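Local structure of alcohol dehydrogenase (Thermus thermophilus, 2EIH) at residues A[154-159]-A[290-295]; A[253-256]-A[260-263]; A[186-191]-A[211-216]. The protein binds zinc and probably acts as an NAD(P)-dependent oxidoreductase of the zinc-containing alcohol dehydrogenase family. All blocks are in the same frame, centred on the assembly; numbering follows the deposited sequence.

Contacts 1 and 2 are buried, whereas contact 3 lies at the surface, and their chemistry differs. In contact 1 a glutamine lies against loop backbone; contact 2 is the methyl and hydroxyl packing of Thr255 on Ile261; contact 3 is a lysine-aspartate salt bridge. Contacts 2 and 3 both reach the six-stranded parallel sheet, about 15 Å apart between centres and without touching. Contact 1 joins them through helix 148-161: Met157 CB packs 3.8 Å from Ala262 CB of contact 2, and Val158 CG1 lies 3.6 Å from Ile186 CG2 of contact 3. Along the chain, the loop closed by contact 1 encloses both others.

Contact 1 of 3, residues A[154-159]-A[290-295]; sequences AWQMVV and TMASKS
Gln156 lies against the loop 290-295 and carries nearly all of the contact, its CA coming 5.4 Å from that of Ala292. Just before it, Trp155 turns along the helix instead: Val159 CG2 sits over the centre of its ring, 3.5 Å above the plane, while Pro299, Ile300 and Phe303 of helix 297-306 also touch the indole. With CG anti to the backbone N (chi1 -175°) and the chain extended beyond it, Gln156 runs outward from the helix and across the loop backbone. Its CB meets both Met291 O, at 3.4 Å, and the methyl Ala292 CB, at 3.7 Å, so the first carbon of the side chain rests on both the carbonyl and the methyl group of the loop. The terminal amide lies close to the Met291 carbonyl and the backbone of Ala292. Further on, Met157 turns to another neighbour, Val179. The loop has its own anchors: Ser295 OG and Ser293 OG are hydrogen-bonded at 2.9 Å, Ser293 OG is also hydrogen-bonded to Gly102 O, and Lys294 forms a salt bridge with Asp104. Ser293 lies about 12 Å from the bound zinc, side chain to metal. The arrangement is a helix-to-loop junction in the medium-chain dehydrogenase fold, where the chain leaving the last strand of the Rossmann sheet, 285-288, passes helix 148-161 beside the zinc-binding lobe.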
ATOM      1  N   ALA A 154       7.913  13.042  13.549  1.00 20.56           N
ATOM      2  CA  ALA A 154       8.296  13.485  12.219  1.00 19.23           C
ATOM      3  C   ALA A 154       8.319  12.305  11.250  1.00 19.30           C
ATOM      4  O   ALA A 154       8.015  12.451  10.067  1.00 20.36           O
ATOM      5  CB  ALA A 154       9.672  14.138  12.267  1.00 19.61           C
ATOM      6  N   TRP A 155       8.682  11.134  11.754  1.00 18.50           N
ATOM      7  CA  TRP A 155       8.772   9.956  10.908  1.00 18.90           C
ATOM      8  C   TRP A 155       7.409   9.467  10.425  1.00 19.49           C
ATOM      9  O   TRP A 155       7.249   9.142   9.249  1.00 18.94           O
ATOM     10  CB  TRP A 155       9.515   8.845  11.649  1.00 17.42           C
ATOM     11  CG  TRP A 155       9.691   7.603  10.832  1.00 18.94           C
ATOM     12  CD1 TRP A 155       8.730   6.692  10.507  1.00 18.06           C
ATOM     13  CD2 TRP A 155      10.912   7.123  10.258  1.00 19.02           C
ATOM     14  NE1 TRP A 155       9.280   5.668   9.782  1.00 19.25           N
ATOM     15  CE2 TRP A 155      10.622   5.903   9.619  1.00 19.22           C
ATOM     16  CE3 TRP A 155      12.232   7.595  10.242  1.00 18.87           C
ATOM     17  CZ2 TRP A 155      11.595   5.151   8.947  1.00 20.67           C
ATOM     18  CZ3 TRP A 155      13.200   6.856   9.582  1.00 19.98           C
ATOM     19  CH2 TRP A 155      12.877   5.634   8.948  1.00 19.36           C
ATOM     20  N   GLN A 156       6.430   9.418  11.325  1.00 19.09           N
ATOM     21  CA  GLN A 156       5.098   8.982  10.931  1.00 20.36           C
ATOM     22  C   GLN A 156       4.532   9.947   9.903  1.00 22.27           C
ATOM     23  O   GLN A 156       3.897   9.523   8.947  1.00 22.72           O
ATOM     24  CB  GLN A 156       4.141   8.899  12.128  1.00 20.03           C
ATOM     25  CG  GLN A 156       2.773   8.321  11.746  1.00 20.76           C
ATOM     26  CD  GLN A 156       1.895   7.954  12.931  1.00 23.34           C
ATOM     27  OE1 GLN A 156       1.016   8.720  13.319  1.00 27.30           O
ATOM     28  NE2 GLN A 156       2.139   6.783  13.519  1.00 22.99           N
ATOM     29  N   MET A 157       4.773  11.241  10.095  1.00 23.37           N
ATOM     30  CA  MET A 157       4.271  12.243   9.166  1.00 25.63           C
ATOM     31  C   MET A 157       4.922  12.128   7.784  1.00 25.82           C
ATOM     32  O   MET A 157       4.227  12.058   6.769  1.00 27.60           O
ATOM     33  CB  MET A 157       4.485  13.654   9.726  1.00 26.43           C
ATOM     34  CG  MET A 157       3.681  13.954  10.982  1.00 28.66           C
ATOM     35  SD  MET A 157       3.889  15.684  11.526  1.00 32.99           S
ATOM     36  CE  MET A 157       5.456  15.573  12.215  1.00 31.34           C
ATOM     37  N   VAL A 158       6.252  12.079   7.751  1.00 24.63           N
ATOM     38  CA  VAL A 158       7.016  11.985   6.503  1.00 23.65           C
ATOM     39  C   VAL A 158       6.908  10.623   5.809  1.00 23.12           C
ATOM     40  O   VAL A 158       6.482  10.530   4.660  1.00 24.22           O
ATOM     41  CB  VAL A 158       8.515  12.307   6.782  1.00 24.12           C
ATOM     42  CG1 VAL A 158       9.352  12.145   5.518  1.00 21.53           C
ATOM     43  CG2 VAL A 158       8.636  13.732   7.315  1.00 21.58           C
ATOM     44  N   VAL A 159       7.288   9.572   6.522  1.00 22.05           N
ATOM     45  CA  VAL A 159       7.268   8.223   5.974  1.00 21.34           C
ATOM     46  C   VAL A 159       5.874   7.576   5.804  1.00 23.71           C
ATOM     47  O   VAL A 159       5.469   7.272   4.685  1.00 24.02           O
ATOM     48  CB  VAL A 159       8.190   7.316   6.824  1.00 19.58           C
ATOM     49  CG1 VAL A 159       8.272   5.927   6.230  1.00 17.42           C
ATOM     50  CG2 VAL A 159       9.576   7.938   6.899  1.00 15.80           C
ATOM     51  N   THR A 290      -0.093  11.918  15.546  1.00 34.25           N
ATOM     52  CA  THR A 290       0.432  12.077  16.890  1.00 35.49           C
ATOM     53  C   THR A 290       1.356  10.912  17.147  1.00 33.49           C
ATOM     54  O   THR A 290       0.960   9.760  17.010  1.00 34.61           O
ATOM     55  CB  THR A 290      -0.698  12.096  17.946  1.00 37.81           C
ATOM     56  OG1 THR A 290      -1.529  13.252  17.751  1.00 40.59           O
ATOM     57  CG2 THR A 290      -0.108  12.157  19.351  1.00 39.53           C
ATOM     58  N   MET A 291       2.599  11.218  17.494  1.00 32.42           N
ATOM     59  CA  MET A 291       3.593  10.183  17.770  1.00 31.99           C
ATOM     60  C   MET A 291       3.765   9.193  16.603  1.00 31.23           C
ATOM     61  O   MET A 291       3.593   9.552  15.436  1.00 32.20           O
ATOM     62  CB  MET A 291       3.212   9.432  19.052  1.00 31.65           C
ATOM     63  CG  MET A 291       3.498  10.203  20.353  1.00 32.47           C
ATOM     64  SD  MET A 291       5.263  10.378  20.780  1.00 33.61           S
ATOM     65  CE  MET A 291       5.603   8.848  21.669  1.00 28.26           C
ATOM     66  N   ALA A 292       4.120   7.953  16.923  1.00 29.19           N
ATOM     67  CA  ALA A 292       4.324   6.926  15.914  1.00 29.11           C
ATOM     68  C   ALA A 292       4.436   5.587  16.618  1.00 29.97           C
ATOM     69  O   ALA A 292       4.374   5.514  17.845  1.00 31.86           O
ATOM     70  CB  ALA A 292       5.596   7.201  15.125  1.00 25.16           C
ATOM     71  N   SER A 293       4.594   4.528  15.836  1.00 29.72           N
ATOM     72  CA  SER A 293       4.731   3.187  16.385  1.00 29.94           C
ATOM     73  C   SER A 293       6.102   3.039  17.045  1.00 30.26           C
ATOM     74  O   SER A 293       7.105   3.521  16.516  1.00 30.10           O
ATOM     75  CB  SER A 293       4.581   2.153  15.269  1.00 28.65           C
ATOM     76  OG  SER A 293       4.876   0.863  15.754  1.00 28.67           O
ATOM     77  N   LYS A 294       6.145   2.378  18.197  1.00 28.30           N
ATOM     78  CA  LYS A 294       7.405   2.173  18.901  1.00 29.26           C
ATOM     79  C   LYS A 294       8.482   1.538  18.035  1.00 29.54           C
ATOM     80  O   LYS A 294       9.667   1.797  18.215  1.00 30.54           O
ATOM     81  CB  LYS A 294       7.192   1.294  20.131  1.00 28.28           C
ATOM     82  CG  LYS A 294       6.588   1.990  21.311  1.00 27.38           C
ATOM     83  CD  LYS A 294       6.770   1.144  22.565  1.00 27.95           C
ATOM     84  CE  LYS A 294       5.645   0.134  22.735  1.00 29.29           C
ATOM     85  NZ  LYS A 294       4.354   0.820  23.030  1.00 28.52           N
ATOM     86  N   SER A 295       8.064   0.695  17.103  1.00 30.61           N
ATOM     87  CA  SER A 295       9.000   0.001  16.225  1.00 31.08           C
ATOM     88  C   SER A 295       9.833   0.960  15.386  1.00 31.04           C
ATOM     89  O   SER A 295      10.956   0.645  15.011  1.00 32.41           O
ATOM     90  CB  SER A 295       8.234  -0.958  15.304  1.00 30.74           C
ATOM     91  OG  SER A 295       7.281  -0.250  14.510  1.00 27.89           O
TER

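Contact 2 of 3, residues A[253-256]-A[260-263]; sequences KATA and RIAI
Thr255 and Ile261 meet by van der Waals packing, with no hydrogen bond between the two segments. The two side chains meet at a slant, and the tip of the isoleucine does most of the touching: Ile261 CD1 lies 3.5 Å from Thr255 OG1 and 4.1 Å from Thr255 CG2, so it rests against both branches of the threonine. Ile261 CG1 follows behind at 3.8 Å from Thr255 OG1. CG1 is anti to the carbonyl carbon (chi1 -56°) and CD1 continues the chain in an extended form (chi2 165°), which carries the methyl across toward the threonine. The backbones stay well apart, with 7.7 Å between the CA atoms of Thr255 and Arg260, and side chains therefore bridge the gap.

The polar bonds lead outside the pair. Thr255 OG1, placed beside its own backbone N, is hydrogen-bonded to Val251 O in the last turn of helix 248-254; the hydroxyl is thus satisfied although a methyl lies against it. Arg260 starts away from the threonine at its CB, and its NH2 is hydrogen-bonded to Lys161 O. A glycine in place of Thr255 would probably leave Ile261 CD1 without the surface it packs on and Val251 O without its hydroxyl partner.

Thr255 is where the chain leaves helix 248-254 and starts the short strand 255-256, and the contact packs that exit against strand 259-263. Val239 of strand 236-241 touches both Thr255 and Ile261, Leu284 also reaches the threonine, and on the strand's other flank Ile261 makes a backbone bond to Ser285.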
ATOM      1  N   LYS A 253      -2.492  27.122   0.211  1.00 46.61           N
ATOM      2  CA  LYS A 253      -2.238  27.872  -1.004  1.00 46.67           C
ATOM      3  C   LYS A 253      -0.936  27.382  -1.647  1.00 46.14           C
ATOM      4  O   LYS A 253      -0.808  27.314  -2.878  1.00 45.57           O
ATOM      5  CB  LYS A 253      -2.129  29.364  -0.668  1.00 48.62           C
ATOM      6  CG  LYS A 253      -2.726  30.311  -1.711  1.00 51.96           C
ATOM      7  CD  LYS A 253      -4.251  30.406  -1.599  1.00 52.92           C
ATOM      8  CE  LYS A 253      -4.682  31.199  -0.365  1.00 55.75           C
ATOM      9  NZ  LYS A 253      -4.187  32.609  -0.403  1.00 56.20           N
ATOM     10  N   ALA A 254       0.026  27.023  -0.804  1.00 44.87           N
ATOM     11  CA  ALA A 254       1.330  26.558  -1.266  1.00 42.65           C
ATOM     12  C   ALA A 254       1.351  25.087  -1.651  1.00 41.30           C
ATOM     13  O   ALA A 254       2.322  24.599  -2.230  1.00 41.09           O
ATOM     14  CB  ALA A 254       2.373  26.816  -0.188  1.00 42.68           C
ATOM     15  N   THR A 255       0.275  24.383  -1.339  1.00 39.79           N
ATOM     16  CA  THR A 255       0.200  22.964  -1.637  1.00 38.21           C
ATOM     17  C   THR A 255      -0.230  22.705  -3.077  1.00 37.59           C
ATOM     18  O   THR A 255      -1.214  23.262  -3.558  1.00 38.24           O
ATOM     19  CB  THR A 255      -0.769  22.271  -0.669  1.00 36.83           C
ATOM     20  OG1 THR A 255      -0.383  22.582   0.674  1.00 34.90           O
ATOM     21  CG2 THR A 255      -0.730  20.767  -0.863  1.00 36.84           C
ATOM     22  N   ALA A 256       0.519  21.854  -3.764  1.00 38.60           N
ATOM     23  CA  ALA A 256       0.206  21.519  -5.144  1.00 39.37           C
ATOM     24  C   ALA A 256      -1.052  20.668  -5.185  1.00 39.98           C
ATOM     25  O   ALA A 256      -1.535  20.206  -4.153  1.00 41.16           O
ATOM     26  CB  ALA A 256       1.364  20.769  -5.782  1.00 38.72           C
ATOM     27  N   ARG A 260      -0.449  16.353  -0.139  1.00 30.87           N
ATOM     28  CA  ARG A 260      -0.750  15.858   1.181  1.00 31.23           C
ATOM     29  C   ARG A 260      -0.130  16.767   2.226  1.00 31.71           C
ATOM     30  O   ARG A 260       0.993  17.247   2.073  1.00 31.06           O
ATOM     31  CB  ARG A 260      -0.257  14.413   1.290  1.00 32.23           C
ATOM     32  CG  ARG A 260      -1.059  13.512   0.372  1.00 34.20           C
ATOM     33  CD  ARG A 260      -0.306  12.322  -0.155  1.00 36.42           C
ATOM     34  NE  ARG A 260      -0.112  11.274   0.829  1.00 40.59           N
ATOM     35  CZ  ARG A 260       0.375  10.072   0.525  1.00 44.26           C
ATOM     36  NH1 ARG A 260       0.706   9.784  -0.727  1.00 45.28           N
ATOM     37  NH2 ARG A 260       0.539   9.152   1.467  1.00 44.78           N
ATOM     38  N   ILE A 261      -0.892  17.021   3.283  1.00 33.24           N
ATOM     39  CA  ILE A 261      -0.451  17.882   4.374  1.00 32.51           C
ATOM     40  C   ILE A 261      -0.567  17.101   5.679  1.00 32.31           C
ATOM     41  O   ILE A 261      -1.644  16.641   6.034  1.00 32.88           O
ATOM     42  CB  ILE A 261      -1.337  19.143   4.440  1.00 33.36           C
ATOM     43  CG1 ILE A 261      -1.321  19.855   3.077  1.00 34.85           C
ATOM     44  CG2 ILE A 261      -0.851  20.079   5.536  1.00 31.91           C
ATOM     45  CD1 ILE A 261      -2.427  20.893   2.895  1.00 33.87           C
ATOM     46  N   ALA A 262       0.552  16.932   6.376  1.00 33.14           N
ATOM     47  CA  ALA A 262       0.559  16.212   7.643  1.00 33.84           C
ATOM     48  C   ALA A 262       0.614  17.235   8.773  1.00 36.02           C
ATOM     49  O   ALA A 262       1.472  18.115   8.786  1.00 35.53           O
ATOM     50  CB  ALA A 262       1.767  15.283   7.718  1.00 31.00           C
ATOM     51  N   ILE A 263      -0.305  17.119   9.719  1.00 38.68           N
ATOM     52  CA  ILE A 263      -0.355  18.041  10.838  1.00 41.68           C
ATOM     53  C   ILE A 263      -0.125  17.368  12.178  1.00 44.32           C
ATOM     54  O   ILE A 263      -0.861  16.472  12.572  1.00 42.82           O
ATOM     55  CB  ILE A 263      -1.700  18.783  10.873  1.00 41.81           C
ATOM     56  CG1 ILE A 263      -1.769  19.776   9.715  1.00 40.43           C
ATOM     57  CG2 ILE A 263      -1.871  19.481  12.209  1.00 42.76           C
ATOM     58  CD1 ILE A 263      -3.031  20.585   9.681  1.00 38.98           C
TER

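Contact 3 of 3, residues A[186-191]-A[211-216]; sequences IAKLFG and GADETV
Lys188, in the last full turn of its helix, faces Gly211 with their CA atoms 6.8 Å apart, and Gly211 ends helix 201-210 in a Schellman motif with positive phi (129°). A CB at Gly211 would come about 3.3 Å from Lys188 CG and would also press on the carbonyl O of the residue before it, so glycine suits this place on two counts. The lysine chain is bent at chi2 and chi3 (-65° and -56°) and curls over the Gly211 carbonyl, with Lys188 CD 3.4 Å from Gly211 O. That bend delivers NZ to the carboxylate of Asp213, which comes from the opposite direction. The salt bridge is closest at Asp213 OD2, 3.0 Å from Lys188 NZ and approached on its syn side; a weak second bond joins NZ to Asp213 OD1 at 3.1 Å. Further bonds fix both ends: Lys188 NZ to Ala192 O, and Asp213 OD2 to Val194 N. The bridge thus ties the end of helix 180-189 to the turn joining helix 201-210 and strand 214-217, the outermost of the parallel sheet within this chain, and to strand 193-198, next to it in the sheet, where Val194 touches Lys188 and Arg193 touches Asp213.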
ATOM      1  N   ILE A 186      14.540  13.757   7.803  1.00 25.12           N
ATOM      2  CA  ILE A 186      13.922  12.506   7.403  1.00 24.26           C
ATOM      3  C   ILE A 186      13.468  12.668   5.957  1.00 25.95           C
ATOM      4  O   ILE A 186      13.645  11.765   5.133  1.00 25.79           O
ATOM      5  CB  ILE A 186      12.741  12.163   8.322  1.00 23.16           C
ATOM      6  CG1 ILE A 186      13.288  11.825   9.714  1.00 20.80           C
ATOM      7  CG2 ILE A 186      11.961  10.992   7.760  1.00 22.49           C
ATOM      8  CD1 ILE A 186      12.260  11.673  10.776  1.00 17.31           C
ATOM      9  N   ALA A 187      12.902  13.835   5.657  1.00 25.28           N
ATOM     10  CA  ALA A 187      12.443  14.149   4.310  1.00 25.87           C
ATOM     11  C   ALA A 187      13.572  13.943   3.300  1.00 27.52           C
ATOM     12  O   ALA A 187      13.390  13.265   2.287  1.00 30.16           O
ATOM     13  CB  ALA A 187      11.951  15.591   4.243  1.00 26.24           C
ATOM     14  N   LYS A 188      14.732  14.538   3.572  1.00 25.62           N
ATOM     15  CA  LYS A 188      15.869  14.396   2.672  1.00 25.10           C
ATOM     16  C   LYS A 188      16.316  12.935   2.599  1.00 26.18           C
ATOM     17  O   LYS A 188      16.668  12.435   1.529  1.00 26.56           O
ATOM     18  CB  LYS A 188      17.033  15.265   3.145  1.00 24.86           C
ATOM     19  CG  LYS A 188      16.793  16.761   2.974  1.00 27.48           C
ATOM     20  CD  LYS A 188      16.685  17.147   1.509  1.00 26.69           C
ATOM     21  CE  LYS A 188      17.926  16.714   0.741  1.00 25.40           C
ATOM     22  NZ  LYS A 188      17.846  17.135  -0.681  1.00 31.70           N
ATOM     23  N   LEU A 189      16.298  12.261   3.746  1.00 24.63           N
ATOM     24  CA  LEU A 189      16.690  10.865   3.822  1.00 23.22           C
ATOM     25  C   LEU A 189      15.855  10.046   2.827  1.00 23.59           C
ATOM     26  O   LEU A 189      16.351   9.063   2.280  1.00 23.95           O
ATOM     27  CB  LEU A 189      16.466  10.334   5.235  1.00 24.11           C
ATOM     28  CG  LEU A 189      17.319   9.173   5.780  1.00 25.32           C
ATOM     29  CD1 LEU A 189      16.476   8.408   6.804  1.00 22.30           C
ATOM     30  CD2 LEU A 189      17.777   8.218   4.687  1.00 24.06           C
ATOM     31  N   PHE A 190      14.602  10.448   2.597  1.00 21.35           N
ATOM     32  CA  PHE A 190      13.743   9.744   1.661  1.00 21.72           C
ATOM     33  C   PHE A 190      13.743  10.291   0.233  1.00 22.89           C
ATOM     34  O   PHE A 190      12.817  10.028  -0.533  1.00 21.54           O
ATOM     35  CB  PHE A 190      12.312   9.670   2.210  1.00 22.51           C
ATOM     36  CG  PHE A 190      12.119   8.575   3.213  1.00 21.89           C
ATOM     37  CD1 PHE A 190      11.487   7.382   2.861  1.00 21.71           C
ATOM     38  CD2 PHE A 190      12.647   8.707   4.494  1.00 21.58           C
ATOM     39  CE1 PHE A 190      11.395   6.331   3.781  1.00 21.12           C
ATOM     40  CE2 PHE A 190      12.561   7.667   5.419  1.00 21.35           C
ATOM     41  CZ  PHE A 190      11.935   6.471   5.066  1.00 21.70           C
ATOM     42  N   GLY A 191      14.777  11.063  -0.105  1.00 22.63           N
ATOM     43  CA  GLY A 191      14.924  11.586  -1.451  1.00 24.41           C
ATOM     44  C   GLY A 191      14.139  12.794  -1.905  1.00 24.85           C
ATOM     45  O   GLY A 191      14.018  13.030  -3.105  1.00 25.29           O
ATOM     46  N   GLY A 211      19.837  20.553   5.602  1.00 33.93           N
ATOM     47  CA  GLY A 211      19.508  19.832   4.383  1.00 33.57           C
ATOM     48  C   GLY A 211      18.433  20.504   3.552  1.00 32.90           C
ATOM     49  O   GLY A 211      18.161  20.088   2.426  1.00 33.27           O
ATOM     50  N   ALA A 212      17.809  21.539   4.104  1.00 32.87           N
ATOM     51  CA  ALA A 212      16.770  22.261   3.378  1.00 33.46           C
ATOM     52  C   ALA A 212      17.357  22.821   2.076  1.00 35.41           C
ATOM     53  O   ALA A 212      18.290  23.633   2.092  1.00 33.93           O
ATOM     54  CB  ALA A 212      16.219  23.388   4.236  1.00 33.15           C
ATOM     55  N   ASP A 213      16.803  22.384   0.953  1.00 35.35           N
ATOM     56  CA  ASP A 213      17.278  22.829  -0.348  1.00 37.00           C
ATOM     57  C   ASP A 213      16.876  24.265  -0.679  1.00 36.96           C
ATOM     58  O   ASP A 213      17.596  24.974  -1.377  1.00 36.51           O
ATOM     59  CB  ASP A 213      16.747  21.893  -1.436  1.00 37.87           C
ATOM     60  CG  ASP A 213      17.136  20.457  -1.201  1.00 40.05           C
ATOM     61  OD1 ASP A 213      18.349  20.162  -1.226  1.00 41.01           O
ATOM     62  OD2 ASP A 213      16.232  19.622  -0.978  1.00 42.01           O
ATOM     63  N   GLU A 214      15.730  24.687  -0.164  1.00 37.13           N
ATOM     64  CA  GLU A 214      15.217  26.017  -0.432  1.00 38.05           C
ATOM     65  C   GLU A 214      14.645  26.611   0.860  1.00 38.32           C
ATOM     66  O   GLU A 214      14.233  25.879   1.762  1.00 38.56           O
ATOM     67  CB  GLU A 214      14.127  25.912  -1.505  1.00 40.03           C
ATOM     68  CG  GLU A 214      14.332  26.755  -2.765  1.00 45.01           C
ATOM     69  CD  GLU A 214      15.717  26.632  -3.377  1.00 46.44           C
ATOM     70  OE1 GLU A 214      16.646  27.265  -2.829  1.00 47.68           O
ATOM     71  OE2 GLU A 214      15.880  25.905  -4.392  1.00 45.40           O
ATOM     72  N   THR A 215      14.617  27.936   0.954  1.00 38.44           N
ATOM     73  CA  THR A 215      14.092  28.591   2.144  1.00 40.01           C
ATOM     74  C   THR A 215      13.126  29.717   1.807  1.00 39.91           C
ATOM     75  O   THR A 215      13.285  30.403   0.803  1.00 40.26           O
ATOM     76  CB  THR A 215      15.234  29.150   3.015  1.00 40.78           C
ATOM     77  OG1 THR A 215      16.162  29.864   2.188  1.00 42.95           O
ATOM     78  CG2 THR A 215      15.961  28.016   3.726  1.00 42.52           C
ATOM     79  N   VAL A 216      12.119  29.892   2.653  1.00 40.77           N
ATOM     80  CA  VAL A 216      11.129  30.943   2.455  1.00 41.99           C
ATOM     81  C   VAL A 216      10.795  31.582   3.792  1.00 43.94           C
ATOM     82  O   VAL A 216      10.758  30.909   4.818  1.00 43.91           O
ATOM     83  CB  VAL A 216       9.833  30.394   1.835  1.00 41.42           C
ATOM     84  CG1 VAL A 216       8.782  31.486   1.782  1.00 41.01           C
ATOM     85  CG2 VAL A 216      10.109  29.856   0.439  1.00 40.40           C
TER